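Local coordinates for 3-carboxy-cis,cis-muconate cycloisomerase (Acinetobacter calcoaceticus, PDB 1Q5N), which belongs to the fumarase–aspartase superfamily of enzymes, elongated and largely helical proteins, and is assembled here from four copies of one chain, at residues Asn185-Arg190 with Val238-Val243; His149-Gly154 with Gln361-Thr366. All coordinates share one frame; numbering follows the deposited sequence.

Interaction 1: Asn185-Arg190 with Val238-Val243; sequences NAIKAR and VEIASV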
ATOM      1  N   ASN A 185       7.161  -2.193 -25.309  1.00 37.83           N
ATOM      2  CA  ASN A 185       7.814  -1.544 -26.428  1.00 38.97           C
ATOM      3  C   ASN A 185       7.631  -0.044 -26.403  1.00 38.42           C
ATOM      4  O   ASN A 185       8.549   0.678 -26.766  1.00 38.92           O
ATOM      5  CB  ASN A 185       7.328  -2.111 -27.785  1.00 39.37           C
ATOM      6  CG  ASN A 185       7.909  -3.498 -28.068  1.00 42.94           C
ATOM      7  OD1 ASN A 185       9.106  -3.752 -27.837  1.00 41.52           O
ATOM      8  ND2 ASN A 185       7.063  -4.406 -28.558  1.00 43.30           N
ATOM      9  N   ALA A 186       6.451   0.420 -25.996  1.00 36.83           N
ATOM     10  CA  ALA A 186       6.177   1.841 -25.962  1.00 35.52           C
ATOM     11  C   ALA A 186       6.951   2.673 -24.933  1.00 36.20           C
ATOM     12  O   ALA A 186       7.065   3.858 -25.118  1.00 39.11           O
ATOM     13  CB  ALA A 186       4.695   2.067 -25.759  1.00 35.40           C
ATOM     14  N   ILE A 187       7.480   2.090 -23.861  1.00 35.43           N
ATOM     15  CA  ILE A 187       8.196   2.892 -22.861  1.00 34.62           C
ATOM     16  C   ILE A 187       9.714   2.901 -23.051  1.00 33.64           C
ATOM     17  O   ILE A 187      10.422   3.734 -22.477  1.00 33.20           O
ATOM     18  CB  ILE A 187       7.936   2.371 -21.392  1.00 32.42           C
ATOM     19  CG1 ILE A 187       8.601   1.002 -21.191  1.00 30.77           C
ATOM     20  CG2 ILE A 187       6.467   2.284 -21.120  1.00 32.46           C
ATOM     21  CD1 ILE A 187       8.609   0.592 -19.730  1.00 36.27           C
ATOM     22  N   LYS A 188      10.226   1.948 -23.803  1.00 34.13           N
ATOM     23  CA  LYS A 188      11.686   1.882 -23.966  1.00 36.32           C
ATOM     24  C   LYS A 188      12.422   3.185 -24.288  1.00 36.72           C
ATOM     25  O   LYS A 188      13.389   3.534 -23.614  1.00 36.50           O
ATOM     26  CB  LYS A 188      12.049   0.834 -25.007  1.00 36.91           C
ATOM     27  CG  LYS A 188      12.029  -0.589 -24.499  1.00 40.94           C
ATOM     28  CD  LYS A 188      11.985  -1.514 -25.691  1.00 42.91           C
ATOM     29  CE  LYS A 188      12.359  -2.917 -25.342  1.00 42.40           C
ATOM     30  NZ  LYS A 188      12.028  -3.791 -26.521  1.00 44.24           N
ATOM     31  N   ALA A 189      11.966   3.920 -25.303  1.00 37.74           N
ATOM     32  CA  ALA A 189      12.626   5.168 -25.700  1.00 38.60           C
ATOM     33  C   ALA A 189      12.668   6.240 -24.614  1.00 38.21           C
ATOM     34  O   ALA A 189      13.657   6.960 -24.475  1.00 40.21           O
ATOM     35  CB  ALA A 189      11.948   5.750 -26.952  1.00 37.65           C
ATOM     36  N   ARG A 190      11.582   6.340 -23.861  1.00 36.55           N
ATOM     37  CA  ARG A 190      11.434   7.333 -22.819  1.00 33.85           C
ATOM     38  C   ARG A 190      12.142   6.994 -21.503  1.00 34.72           C
ATOM     39  O   ARG A 190      12.612   7.867 -20.751  1.00 34.92           O
ATOM     40  CB  ARG A 190       9.935   7.519 -22.540  1.00 32.60           C
ATOM     41  CG  ARG A 190       9.633   8.384 -21.338  1.00 31.40           C
ATOM     42  CD  ARG A 190       8.186   8.851 -21.278  1.00 32.70           C
ATOM     43  NE  ARG A 190       7.288   7.700 -21.219  1.00 33.56           N
ATOM     44  CZ  ARG A 190       6.466   7.354 -22.203  1.00 34.28           C
ATOM     45  NH1 ARG A 190       6.418   8.085 -23.321  1.00 32.78           N
ATOM     46  NH2 ARG A 190       5.736   6.265 -22.091  1.00 31.04           N
ATOM     47  N   VAL A 238       9.271   4.786 -11.938  1.00 27.82           N
ATOM     48  CA  VAL A 238       7.941   4.385 -11.571  1.00 26.88           C
ATOM     49  C   VAL A 238       7.262   3.754 -12.756  1.00 29.51           C
ATOM     50  O   VAL A 238       6.574   2.725 -12.623  1.00 29.30           O
ATOM     51  CB  VAL A 238       7.135   5.605 -11.083  1.00 26.74           C
ATOM     52  CG1 VAL A 238       5.714   5.195 -10.669  1.00 27.35           C
ATOM     53  CG2 VAL A 238       7.857   6.216  -9.899  1.00 26.08           C
ATOM     54  N   GLU A 239       7.488   4.347 -13.932  1.00 29.70           N
ATOM     55  CA  GLU A 239       6.839   3.870 -15.137  1.00 29.55           C
ATOM     56  C   GLU A 239       7.210   2.429 -15.438  1.00 29.94           C
ATOM     57  O   GLU A 239       6.332   1.613 -15.785  1.00 27.13           O
ATOM     58  CB  GLU A 239       7.147   4.798 -16.309  1.00 29.33           C
ATOM     59  CG  GLU A 239       6.486   4.378 -17.622  1.00 30.07           C
ATOM     60  CD  GLU A 239       6.529   5.448 -18.702  1.00 30.66           C
ATOM     61  OE1 GLU A 239       7.489   6.233 -18.784  1.00 33.71           O
ATOM     62  OE2 GLU A 239       5.593   5.501 -19.485  1.00 34.20           O
ATOM     63  N   ILE A 240       8.496   2.106 -15.275  1.00 29.71           N
ATOM     64  CA  ILE A 240       8.947   0.736 -15.500  1.00 29.27           C
ATOM     65  C   ILE A 240       8.248  -0.193 -14.465  1.00 30.07           C
ATOM     66  O   ILE A 240       7.729  -1.252 -14.836  1.00 29.58           O
ATOM     67  CB  ILE A 240      10.480   0.633 -15.352  1.00 30.12           C
ATOM     68  CG1 ILE A 240      11.164   1.328 -16.535  1.00 30.56           C
ATOM     69  CG2 ILE A 240      10.949  -0.853 -15.359  1.00 31.17           C
ATOM     70  CD1 ILE A 240      12.686   1.534 -16.268  1.00 32.87           C
ATOM     71  N   ALA A 241       8.226   0.206 -13.188  1.00 28.64           N
ATOM     72  CA  ALA A 241       7.567  -0.610 -12.140  1.00 29.19           C
ATOM     73  C   ALA A 241       6.074  -0.779 -12.457  1.00 27.90           C
ATOM     74  O   ALA A 241       5.540  -1.862 -12.297  1.00 26.32           O
ATOM     75  CB  ALA A 241       7.728   0.027 -10.694  1.00 25.58           C
ATOM     76  N   SER A 242       5.420   0.284 -12.919  1.00 28.54           N
ATOM     77  CA  SER A 242       3.985   0.199 -13.198  1.00 31.66           C
ATOM     78  C   SER A 242       3.615  -0.859 -14.259  1.00 30.30           C
ATOM     79  O   SER A 242       2.578  -1.505 -14.172  1.00 31.11           O
ATOM     80  CB  SER A 242       3.408   1.581 -13.615  1.00 30.84           C
ATOM     81  OG  SER A 242       3.859   1.955 -14.899  1.00 31.32           O
ATOM     82  N   VAL A 243       4.473  -1.037 -15.250  1.00 30.09           N
ATOM     83  CA  VAL A 243       4.225  -2.013 -16.302  1.00 27.78           C
ATOM     84  C   VAL A 243       4.473  -3.445 -15.757  1.00 26.93           C
ATOM     85  O   VAL A 243       3.716  -4.367 -16.047  1.00 26.19           O
ATOM     86  CB  VAL A 243       5.115  -1.645 -17.517  1.00 28.94           C
ATOM     87  CG1 VAL A 243       5.135  -2.783 -18.563  1.00 30.39           C
ATOM     88  CG2 VAL A 243       4.543  -0.377 -18.165  1.00 28.24           C
TER
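R190 and E239 form a two-point salt bridge between helices 166-191 and 235-261. From R190 CB, which points toward 238-243, CG runs anti to the backbone N (chi1 172°), and CG and CD pass beside E239 OE1, CD at 3.7 Å. The bend at chi3 (60°) places NE, which donates to E239 OE1 at 2.8 Å, nearly straight and in the guanidinium plane, on the syn lone pair of that oxygen. Beyond CZ, NH2 donates to E239 OE2 at 2.7 Å, a more bent bond that comes from the syn side but tilted out of the carboxylate plane. Two nitrogens thus grip both oxygens side-on, with the two planar groups only 20° apart. R183 of the second subunit makes a further salt bridge to E239 OE1, so this buried carboxylate has positive partners from two chains and is probably held as the anion. I187 packs beside the carboxylate: its CG2 is 3.7 Å from E239 OE2 and faces V243 CG2 at 4.4 Å, while CD1 meets I240 CG1 at 4.2 Å, the two isoleucine side chains crossing at about a right angle. The local axes, 10.8 Å apart, run antiparallel, as expected in the central helical bundle of the fumarase–aspartase superfamily, where long helices of several subunits pack together.

Interaction 2: His149-Gly154 with Gln361-Thr366; sequences HQVMMG and QNIECT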
ATOM      1  N   HIS A 149     -12.830 -25.345 -28.855  1.00 31.44           N
ATOM      2  CA  HIS A 149     -14.116 -26.043 -28.832  1.00 34.42           C
ATOM      3  C   HIS A 149     -14.337 -26.852 -27.546  1.00 34.19           C
ATOM      4  O   HIS A 149     -15.356 -27.541 -27.421  1.00 35.70           O
ATOM      5  CB  HIS A 149     -14.270 -26.996 -30.063  1.00 33.72           C
ATOM      6  CG  HIS A 149     -14.317 -26.275 -31.379  1.00 34.84           C
ATOM      7  ND1 HIS A 149     -13.367 -26.456 -32.367  1.00 33.91           N
ATOM      8  CD2 HIS A 149     -15.132 -25.270 -31.811  1.00 34.45           C
ATOM      9  CE1 HIS A 149     -13.582 -25.588 -33.347  1.00 34.55           C
ATOM     10  NE2 HIS A 149     -14.643 -24.858 -33.029  1.00 37.18           N
ATOM     11  N   GLN A 150     -13.401 -26.793 -26.601  1.00 33.50           N
ATOM     12  CA  GLN A 150     -13.573 -27.531 -25.367  1.00 32.41           C
ATOM     13  C   GLN A 150     -14.579 -26.763 -24.479  1.00 34.65           C
ATOM     14  O   GLN A 150     -14.221 -25.760 -23.814  1.00 34.22           O
ATOM     15  CB  GLN A 150     -12.249 -27.664 -24.654  1.00 33.10           C
ATOM     16  CG  GLN A 150     -12.395 -28.318 -23.312  1.00 35.85           C
ATOM     17  CD  GLN A 150     -13.094 -29.700 -23.437  1.00 41.14           C
ATOM     18  OE1 GLN A 150     -12.552 -30.622 -24.069  1.00 40.43           O
ATOM     19  NE2 GLN A 150     -14.321 -29.833 -22.843  1.00 40.26           N
ATOM     20  N   VAL A 151     -15.837 -27.213 -24.484  1.00 33.45           N
ATOM     21  CA  VAL A 151     -16.876 -26.584 -23.673  1.00 35.63           C
ATOM     22  C   VAL A 151     -16.692 -26.767 -22.136  1.00 34.15           C
ATOM     23  O   VAL A 151     -16.243 -27.820 -21.670  1.00 32.78           O
ATOM     24  CB  VAL A 151     -18.267 -27.129 -24.087  1.00 38.37           C
ATOM     25  CG1 VAL A 151     -19.300 -26.579 -23.164  1.00 40.86           C
ATOM     26  CG2 VAL A 151     -18.602 -26.682 -25.519  1.00 37.87           C
ATOM     27  N   MET A 152     -17.020 -25.734 -21.360  1.00 33.28           N
ATOM     28  CA  MET A 152     -16.908 -25.809 -19.884  1.00 33.45           C
ATOM     29  C   MET A 152     -17.792 -24.712 -19.316  1.00 33.01           C
ATOM     30  O   MET A 152     -18.283 -23.870 -20.067  1.00 34.35           O
ATOM     31  CB  MET A 152     -15.472 -25.582 -19.420  1.00 31.19           C
ATOM     32  CG  MET A 152     -14.989 -24.195 -19.813  1.00 34.05           C
ATOM     33  SD  MET A 152     -13.340 -23.825 -19.204  1.00 35.02           S
ATOM     34  CE  MET A 152     -13.742 -23.559 -17.401  1.00 32.98           C
ATOM     35  N   MET A 153     -18.022 -24.692 -18.007  1.00 31.83           N
ATOM     36  CA  MET A 153     -18.885 -23.626 -17.483  1.00 30.17           C
ATOM     37  C   MET A 153     -18.214 -22.266 -17.254  1.00 29.20           C
ATOM     38  O   MET A 153     -17.063 -22.182 -16.791  1.00 27.91           O
ATOM     39  CB  MET A 153     -19.534 -24.087 -16.169  1.00 33.05           C
ATOM     40  CG  MET A 153     -20.527 -25.262 -16.325  1.00 34.79           C
ATOM     41  SD  MET A 153     -21.880 -24.817 -17.491  1.00 38.75           S
ATOM     42  CE  MET A 153     -22.568 -23.336 -16.768  1.00 32.56           C
ATOM     43  N   GLY A 154     -18.913 -21.201 -17.629  1.00 28.62           N
ATOM     44  CA  GLY A 154     -18.427 -19.859 -17.316  1.00 29.35           C
ATOM     45  C   GLY A 154     -18.983 -19.627 -15.897  1.00 31.11           C
ATOM     46  O   GLY A 154     -20.109 -20.058 -15.563  1.00 30.67           O
ATOM     47  N   GLN A 361     -18.921 -33.222 -16.915  1.00 39.68           N
ATOM     48  CA  GLN A 361     -19.658 -33.461 -15.689  1.00 41.04           C
ATOM     49  C   GLN A 361     -20.091 -32.221 -14.929  1.00 39.49           C
ATOM     50  O   GLN A 361     -21.179 -32.204 -14.410  1.00 40.37           O
ATOM     51  CB  GLN A 361     -18.844 -34.253 -14.705  1.00 44.78           C
ATOM     52  CG  GLN A 361     -18.841 -35.687 -15.011  1.00 57.32           C
ATOM     53  CD  GLN A 361     -18.851 -36.517 -13.741  1.00 64.76           C
ATOM     54  OE1 GLN A 361     -18.510 -36.003 -12.644  1.00 68.46           O
ATOM     55  NE2 GLN A 361     -19.231 -37.810 -13.866  1.00 66.35           N
ATOM     56  N   ASN A 362     -19.262 -31.186 -14.832  1.00 35.38           N
ATOM     57  CA  ASN A 362     -19.694 -30.068 -14.053  1.00 33.01           C
ATOM     58  C   ASN A 362     -20.774 -29.321 -14.801  1.00 33.63           C
ATOM     59  O   ASN A 362     -21.602 -28.639 -14.184  1.00 32.13           O
ATOM     60  CB  ASN A 362     -18.487 -29.193 -13.672  1.00 32.29           C
ATOM     61  CG  ASN A 362     -17.475 -29.981 -12.860  1.00 33.45           C
ATOM     62  OD1 ASN A 362     -17.875 -30.905 -12.107  1.00 33.71           O
ATOM     63  ND2 ASN A 362     -16.167 -29.663 -13.008  1.00 28.13           N
ATOM     64  N   ILE A 363     -20.796 -29.453 -16.133  1.00 34.14           N
ATOM     65  CA  ILE A 363     -21.862 -28.815 -16.897  1.00 34.52           C
ATOM     66  C   ILE A 363     -23.221 -29.495 -16.520  1.00 36.67           C
ATOM     67  O   ILE A 363     -24.287 -28.845 -16.549  1.00 34.67           O
ATOM     68  CB  ILE A 363     -21.630 -28.963 -18.424  1.00 36.03           C
ATOM     69  CG1 ILE A 363     -20.520 -28.023 -18.897  1.00 37.10           C
ATOM     70  CG2 ILE A 363     -22.912 -28.678 -19.213  1.00 35.87           C
ATOM     71  CD1 ILE A 363     -20.016 -28.398 -20.319  1.00 37.14           C
ATOM     72  N   GLU A 364     -23.195 -30.778 -16.153  1.00 36.72           N
ATOM     73  CA  GLU A 364     -24.461 -31.453 -15.821  1.00 41.32           C
ATOM     74  C   GLU A 364     -24.937 -31.210 -14.403  1.00 42.36           C
ATOM     75  O   GLU A 364     -26.044 -31.562 -14.039  1.00 43.49           O
ATOM     76  CB  GLU A 364     -24.375 -32.962 -16.121  1.00 42.97           C
ATOM     77  CG  GLU A 364     -24.710 -33.248 -17.615  1.00 49.40           C
ATOM     78  CD  GLU A 364     -26.121 -32.719 -17.985  1.00 54.47           C
ATOM     79  OE1 GLU A 364     -27.060 -33.107 -17.249  1.00 57.74           O
ATOM     80  OE2 GLU A 364     -26.319 -31.928 -18.964  1.00 56.20           O
ATOM     81  N   CYS A 365     -24.105 -30.545 -13.621  1.00 42.14           N
ATOM     82  CA  CYS A 365     -24.386 -30.231 -12.231  1.00 42.86           C
ATOM     83  C   CYS A 365     -25.799 -29.665 -11.893  1.00 41.69           C
ATOM     84  O   CYS A 365     -26.436 -30.091 -10.929  1.00 40.65           O
ATOM     85  CB  CYS A 365     -23.283 -29.269 -11.767  1.00 45.79           C
ATOM     86  SG  CYS A 365     -23.190 -29.080 -10.069  1.00 52.92           S
ATOM     87  N   THR A 366     -26.289 -28.691 -12.647  1.00 39.77           N
ATOM     88  CA  THR A 366     -27.625 -28.144 -12.349  1.00 39.42           C
ATOM     89  C   THR A 366     -28.764 -28.854 -13.116  1.00 38.23           C
ATOM     90  O   THR A 366     -29.881 -28.355 -13.184  1.00 37.27           O
ATOM     91  CB  THR A 366     -27.714 -26.609 -12.666  1.00 38.61           C
ATOM     92  OG1 THR A 366     -27.452 -26.383 -14.066  1.00 37.58           O
ATOM     93  CG2 THR A 366     -26.731 -25.832 -11.796  1.00 35.57           C
TER
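I363 brings its side chain against V151 and M153 of strand 151-156, and apolar contacts carry most of this interface. CG1 of I363 lies anti to the carbonyl carbon, beside the backbone N (chi1 -75°), and beyond it CD1 presses on V151 CG1 at 3.5 Å, tighter than a usual carbon–carbon contact; the two side chains cross at about a right angle. The same methyl also comes within 4.1 Å of M152 CA, so it touches the strand backbone as well as the V151 side chain. M153 packs on the inner part of I363: its SD and CG each lie 3.8 Å from I363 CG1, and CG is equally close to I363 CA. Bends at chi2 and chi3 fold the methionine chain back on itself.

Strand 151-156 is the central one of a three-stranded antiparallel sheet, flanked by strands 159-161 and 163-165, and helix 356-364 reaches it from more than two hundred residues further on. The CB of M152 points away from 361-366, and its side chain packs on L166 and K169 of helix 166-191.

No hydrogen bond joins the two segments directly; the backbone carbonyl and side-chain ND2 of N362 find partners elsewhere. Q160 of the neighbouring strand donates from NE2 to N362 O, a carbonyl that also accepts C365 N at 3.2 Å. The buried amide of N362 is held by E268 OE2 and I266 O through its ND2. Within 149-154, Q150 NE2 reaches forward to V151 O at 3.0 Å, with that oxygen close to the amide plane of Q150. Further along the chain, C365 and T366 pack on T264 of the third subunit.

In the fold
Along the chain the segments come as 149-154, 185-190, 238-243 and 361-366, so interaction 1 is nested inside the loop closed by interaction 2. Their centres are about 41 Å apart, with about 26 Å between the nearest atoms. Helix 166-191 relates them: it starts just after the three-stranded sheet of interaction 2 and carries 185-190 near its other end. Interaction 1 lies about 12 Å from the centre of the chain and interaction 2 about 31 Å, toward one end of the elongated subunit. Each also meets a different partner in the tetramer, the second subunit at interaction 1 and the third at interaction 2.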